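Local coordinates for MymaA.19257.a.B3 (Mycobacterium marinum, PDB 6Q10), which is of unknown function but is a predicted membrane-anchored mycobacterial protein whose soluble LytR_C-family domain may act at the cell envelope, at residues Q26-S38 with L51-P65. Sequence-based numbering, arbitrary orientation. Where two conformers were deposited one is given.
Sequences QLGETKVRVLNAS and LKDLGFTQPTAANDP
Leu27 and Phe56 each turn CG anti to the carbonyl carbon (chi1 -53° and -73°), which brings CD2 of Leu27 over one face of the Phe56 ring, 3.9 Å from its centroid, in a CH-pi contact. CD2 of Leu51 lies against the opposite face, so two branched leucines sandwich the flat ring. Thr30 holds OG1 between its backbone N and carbonyl carbon, where the hydroxyl meets the ring edge at CD2 of Phe56 and also donates to Leu27 O (2.8 Å). Leu27 O also accepts Thr57 N (3.2 Å), from the opposite face of the carbonyl plane. One water bridges Thr30 OG1, Val32 N and Thr57 O, the last two being too far apart (5.2 Å) to bond directly.

Gly55 suits the end of helix 43-54: its positive phi closes a Schellman motif and turns the chain toward Phe56. Beyond Pro59 the segments form a parallel ladder, from Thr60 N to Val32 O through Asp64 N to Asn36 O (3.0 Å). Beta-branched Val32 and Val34 fit the strand; CG2 of Val34 reaches CD1 of Leu51 at 3.8 Å, joining strand to helix. Leu35 sets CB against CB of Asp64 (3.8 Å), while the Asp64 carboxylate pairs with Arg79.

The unit is a beta-alpha-beta crossover with 60-63 at the sheet edge. Backbone bonds set its register and apolar contacts seat the helix, while Leu27 O is met by two donors and the water satisfies Val32 N and Thr57 O, so polar backbone atoms are paired beside the Phe56 ring.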
loop_
_atom_site.group_PDB
_atom_site.type_symbol
_atom_site.label_atom_id
_atom_site.label_comp_id
_atom_site.label_asym_id
_atom_site.label_seq_id
_atom_site.Cartn_x
_atom_site.Cartn_y
_atom_site.Cartn_z
ATOM N N GLN A 26 -4.374 -5.642 -10.300
ATOM C CA GLN A 26 -4.187 -7.063 -10.000
ATOM C C GLN A 26 -2.908 -7.265 -9.189
ATOM O O GLN A 26 -1.846 -6.729 -9.528
ATOM C CB GLN A 26 -4.117 -7.879 -11.295
ATOM C CG GLN A 26 -5.362 -7.754 -12.165
ATOM C CD GLN A 26 -6.638 -8.293 -11.509
ATOM O OE1 GLN A 26 -7.590 -7.547 -11.273
ATOM N NE2 GLN A 26 -6.671 -9.586 -11.244
ATOM N N LEU A 27 -3.004 -8.058 -8.122
ATOM C CA LEU A 27 -1.880 -8.158 -7.195
ATOM C C LEU A 27 -0.625 -8.711 -7.878
ATOM O O LEU A 27 0.497 -8.339 -7.512
ATOM C CB LEU A 27 -2.265 -9.046 -6.005
ATOM C CG LEU A 27 -3.564 -8.637 -5.307
ATOM C CD1 LEU A 27 -3.780 -9.548 -4.106
ATOM C CD2 LEU A 27 -3.533 -7.168 -4.914
ATOM N N GLY A 28 -0.802 -9.592 -8.849
ATOM C CA GLY A 28 0.290 -10.189 -9.581
ATOM C C GLY A 28 0.870 -9.313 -10.657
ATOM O O GLY A 28 1.720 -9.772 -11.440
ATOM N N GLU A 29 0.433 -8.070 -10.715
ATOM C CA GLU A 29 0.891 -7.097 -11.687
ATOM C C GLU A 29 1.432 -5.867 -10.980
ATOM O O GLU A 29 1.344 -4.757 -11.500
ATOM C CB GLU A 29 -0.241 -6.737 -12.645
ATOM C CG GLU A 29 -0.529 -7.890 -13.579
ATOM C CD GLU A 29 -1.695 -7.637 -14.511
ATOM O OE1 GLU A 29 -2.316 -6.551 -14.440
ATOM O OE2 GLU A 29 -2.029 -8.538 -15.285
ATOM N N THR A 30 1.962 -6.060 -9.773
ATOM C CA THR A 30 2.432 -4.961 -8.946
ATOM C C THR A 30 3.939 -5.039 -8.752
ATOM O O THR A 30 4.553 -6.092 -8.905
ATOM C CB THR A 30 1.757 -4.941 -7.558
ATOM O OG1 THR A 30 2.063 -6.149 -6.845
ATOM C CG2 THR A 30 0.227 -4.755 -7.653
ATOM N N LYS A 31 4.528 -3.897 -8.399
ATOM C CA LYS A 31 5.962 -3.779 -8.122
ATOM C C LYS A 31 6.091 -2.984 -6.821
ATOM O O LYS A 31 6.270 -1.763 -6.846
ATOM C CB LYS A 31 6.673 -3.110 -9.269
ATOM N N VAL A 32 6.027 -3.669 -5.682
ATOM C CA VAL A 32 6.021 -3.034 -4.362
ATOM C C VAL A 32 7.352 -3.228 -3.647
ATOM O O VAL A 32 7.930 -4.321 -3.658
ATOM C CB VAL A 32 4.868 -3.601 -3.499
ATOM C CG1 VAL A 32 4.883 -3.043 -2.089
ATOM C CG2 VAL A 32 3.534 -3.273 -4.137
ATOM N N ARG A 33 7.828 -2.157 -3.014
ATOM C CA ARG A 33 8.989 -2.167 -2.139
ATOM C C ARG A 33 8.493 -1.815 -0.753
ATOM O O ARG A 33 7.820 -0.804 -0.595
ATOM C CB ARG A 33 10.033 -1.134 -2.556
ATOM C CG ARG A 33 10.519 -1.216 -3.958
ATOM C CD ARG A 33 11.733 -0.276 -4.079
ATOM N NE ARG A 33 12.183 -0.120 -5.461
ATOM C CZ ARG A 33 11.730 0.814 -6.298
ATOM N NH1 ARG A 33 10.807 1.683 -5.895
ATOM N NH2 ARG A 33 12.187 0.876 -7.541
ATOM N N VAL A 34 8.826 -2.634 0.248
ATOM C CA VAL A 34 8.493 -2.331 1.644
ATOM C C VAL A 34 9.731 -1.722 2.286
ATOM O O VAL A 34 10.811 -2.315 2.243
ATOM C CB VAL A 34 8.038 -3.584 2.400
ATOM C CG1 VAL A 34 7.589 -3.188 3.820
ATOM C CG2 VAL A 34 6.901 -4.268 1.640
ATOM N N LEU A 35 9.587 -0.517 2.828
ATOM C CA LEU A 35 10.707 0.243 3.383
ATOM C C LEU A 35 10.471 0.444 4.872
ATOM O O LEU A 35 9.419 0.936 5.277
ATOM C CB LEU A 35 10.880 1.603 2.672
ATOM C CG LEU A 35 11.099 1.513 1.149
ATOM C CD1 LEU A 35 11.215 2.879 0.537
ATOM C CD2 LEU A 35 12.351 0.680 0.829
ATOM N N ASN A 36 11.461 0.075 5.669
ATOM C CA ASN A 36 11.395 0.206 7.123
ATOM C C ASN A 36 11.726 1.638 7.523
ATOM O O ASN A 36 12.858 2.094 7.328
ATOM C CB ASN A 36 12.386 -0.771 7.764
ATOM C CG ASN A 36 12.378 -0.722 9.286
ATOM O OD1 ASN A 36 12.363 0.352 9.895
ATOM N ND2 ASN A 36 12.386 -1.902 9.907
ATOM N N ALA A 37 10.758 2.337 8.105
ATOM C CA ALA A 37 11.003 3.600 8.783
ATOM C C ALA A 37 10.482 3.513 10.208
ATOM O O ALA A 37 10.120 4.530 10.802
ATOM C CB ALA A 37 10.367 4.771 8.036
ATOM N N SER A 38 10.371 2.288 10.732
ATOM C CA SER A 38 9.711 2.037 12.006
ATOM C C SER A 38 10.683 1.812 13.143
ATOM O O SER A 38 10.301 1.971 14.305
ATOM C CB SER A 38 8.821 0.793 11.904
ATOM O OG SER A 38 9.656 -0.363 11.806
ATOM N N LEU A 51 2.586 -9.638 2.249
ATOM C CA LEU A 51 2.055 -9.214 0.948
ATOM C C LEU A 51 2.187 -10.324 -0.091
ATOM O O LEU A 51 1.255 -10.587 -0.864
ATOM C CB LEU A 51 2.785 -7.960 0.466
ATOM C CG LEU A 51 2.475 -6.682 1.246
ATOM C CD1 LEU A 51 3.421 -5.622 0.761
ATOM C CD2 LEU A 51 1.015 -6.224 0.975
ATOM N N LYS A 52 3.357 -10.962 -0.153
ATOM C CA LYS A 52 3.516 -12.092 -1.067
ATOM C C LYS A 52 2.464 -13.161 -0.800
ATOM O O LYS A 52 1.866 -13.702 -1.739
ATOM C CB LYS A 52 4.926 -12.675 -0.936
ATOM C CG LYS A 52 5.239 -13.698 -2.027
ATOM C CD LYS A 52 6.639 -14.257 -1.875
ATOM C CE LYS A 52 6.934 -15.307 -2.936
ATOM N NZ LYS A 52 8.405 -15.502 -3.064
ATOM N N ASP A 53 2.201 -13.457 0.475
ATOM C CA ASP A 53 1.223 -14.489 0.806
ATOM C C ASP A 53 -0.178 -14.128 0.327
ATOM O O ASP A 53 -0.976 -15.033 0.032
ATOM C CB ASP A 53 1.207 -14.733 2.314
ATOM C CG ASP A 53 2.468 -15.398 2.804
ATOM O OD1 ASP A 53 3.198 -15.953 1.959
ATOM O OD2 ASP A 53 2.712 -15.386 4.028
ATOM N N LEU A 54 -0.499 -12.829 0.259
ATOM C CA LEU A 54 -1.786 -12.364 -0.249
ATOM C C LEU A 54 -1.877 -12.409 -1.763
ATOM O O LEU A 54 -2.971 -12.251 -2.314
ATOM C CB LEU A 54 -2.062 -10.923 0.202
ATOM C CG LEU A 54 -2.241 -10.691 1.693
ATOM C CD1 LEU A 54 -2.228 -9.206 1.901
ATOM C CD2 LEU A 54 -3.536 -11.318 2.200
ATOM N N GLY A 55 -0.765 -12.590 -2.458
ATOM C CA GLY A 55 -0.797 -12.635 -3.900
ATOM C C GLY A 55 -0.059 -11.516 -4.594
ATOM O O GLY A 55 -0.035 -11.514 -5.830
ATOM N N PHE A 56 0.530 -10.561 -3.862
ATOM C CA PHE A 56 1.353 -9.532 -4.496
ATOM C C PHE A 56 2.619 -10.175 -5.038
ATOM O O PHE A 56 3.224 -11.005 -4.371
ATOM C CB PHE A 56 1.747 -8.432 -3.508
ATOM C CG PHE A 56 0.619 -7.501 -3.115
ATOM C CD1 PHE A 56 -0.311 -7.884 -2.144
ATOM C CD2 PHE A 56 0.523 -6.225 -3.672
ATOM C CE1 PHE A 56 -1.339 -7.000 -1.772
ATOM C CE2 PHE A 56 -0.515 -5.360 -3.285
ATOM C CZ PHE A 56 -1.412 -5.748 -2.331
ATOM N N THR A 57 3.014 -9.793 -6.250
ATOM C CA THR A 57 4.325 -10.182 -6.749
ATOM C C THR A 57 5.357 -9.868 -5.687
ATOM O O THR A 57 5.306 -8.805 -5.073
ATOM C CB THR A 57 4.631 -9.434 -8.037
ATOM O OG1 THR A 57 3.598 -9.740 -8.980
ATOM C CG2 THR A 57 5.971 -9.878 -8.594
ATOM N N GLN A 58 6.267 -10.817 -5.447
ATOM C CA GLN A 58 7.168 -10.735 -4.303
ATOM C C GLN A 58 7.702 -9.323 -4.084
ATOM O O GLN A 58 8.488 -8.824 -4.899
ATOM C CB GLN A 58 8.341 -11.693 -4.475
ATOM C CG GLN A 58 9.479 -11.454 -3.481
ATOM C CD GLN A 58 9.219 -12.067 -2.120
ATOM O OE1 GLN A 58 9.480 -13.253 -1.910
ATOM N NE2 GLN A 58 8.727 -11.262 -1.180
ATOM N N PRO A 59 7.320 -8.664 -3.003
ATOM C CA PRO A 59 7.843 -7.322 -2.753
ATOM C C PRO A 59 9.266 -7.386 -2.244
ATOM O O PRO A 59 9.739 -8.408 -1.746
ATOM C CB PRO A 59 6.902 -6.757 -1.679
ATOM C CG PRO A 59 5.686 -7.530 -1.819
ATOM C CD PRO A 59 6.125 -8.916 -2.172
ATOM N N THR A 60 9.955 -6.265 -2.383
ATOM C CA THR A 60 11.306 -6.153 -1.849
ATOM C C THR A 60 11.222 -5.597 -0.423
ATOM O O THR A 60 10.158 -5.149 0.036
ATOM C CB THR A 60 12.155 -5.264 -2.754
ATOM O OG1 THR A 60 11.757 -3.904 -2.597
ATOM C CG2 THR A 60 11.994 -5.654 -4.200
ATOM N N ALA A 61 12.324 -5.688 0.319
ATOM C CA ALA A 61 12.309 -5.150 1.684
ATOM C C ALA A 61 13.646 -4.516 2.012
ATOM O O ALA A 61 14.699 -5.163 1.885
ATOM C CB ALA A 61 12.011 -6.233 2.724
ATOM N N ALA A 62 13.599 -3.274 2.486
ATOM C CA ALA A 62 14.835 -2.549 2.774
ATOM C C ALA A 62 14.554 -1.458 3.798
ATOM O O ALA A 62 13.443 -1.333 4.321
ATOM C CB ALA A 62 15.418 -1.953 1.496
ATOM N N ASN A 63 15.571 -0.647 4.081
ATOM C CA ASN A 63 15.376 0.518 4.939
ATOM C C ASN A 63 14.956 1.733 4.111
ATOM O O ASN A 63 15.351 1.898 2.956
ATOM C CB ASN A 63 16.649 0.849 5.707
ATOM C CG ASN A 63 16.916 -0.104 6.881
ATOM O OD1 ASN A 63 16.052 -0.865 7.274
ATOM N ND2 ASN A 63 18.128 -0.024 7.456
ATOM N N ASP A 64 14.149 2.604 4.710
ATOM C CA ASP A 64 13.752 3.837 4.022
ATOM C C ASP A 64 14.855 4.892 4.083
ATOM O O ASP A 64 15.254 5.291 5.182
ATOM C CB ASP A 64 12.496 4.413 4.661
ATOM C CG ASP A 64 12.103 5.737 4.051
ATOM O OD1 ASP A 64 12.430 5.960 2.867
ATOM O OD2 ASP A 64 11.472 6.552 4.756
ATOM N N PRO A 65 15.376 5.370 2.944
ATOM C CA PRO A 65 16.400 6.421 3.007
ATOM C C PRO A 65 15.860 7.801 3.349
ATOM O O PRO A 65 16.657 8.654 3.787
ATOM C CB PRO A 65 17.025 6.397 1.603
ATOM C CG PRO A 65 16.007 5.805 0.719
ATOM C CD PRO A 65 15.082 4.935 1.565
HETATM O O HOH W 1 4.600 -6.345 -5.563
HETATM O O HOH W 2 4.497 -8.092 -10.890
HETATM O O HOH W 3 15.500 3.802 7.516
#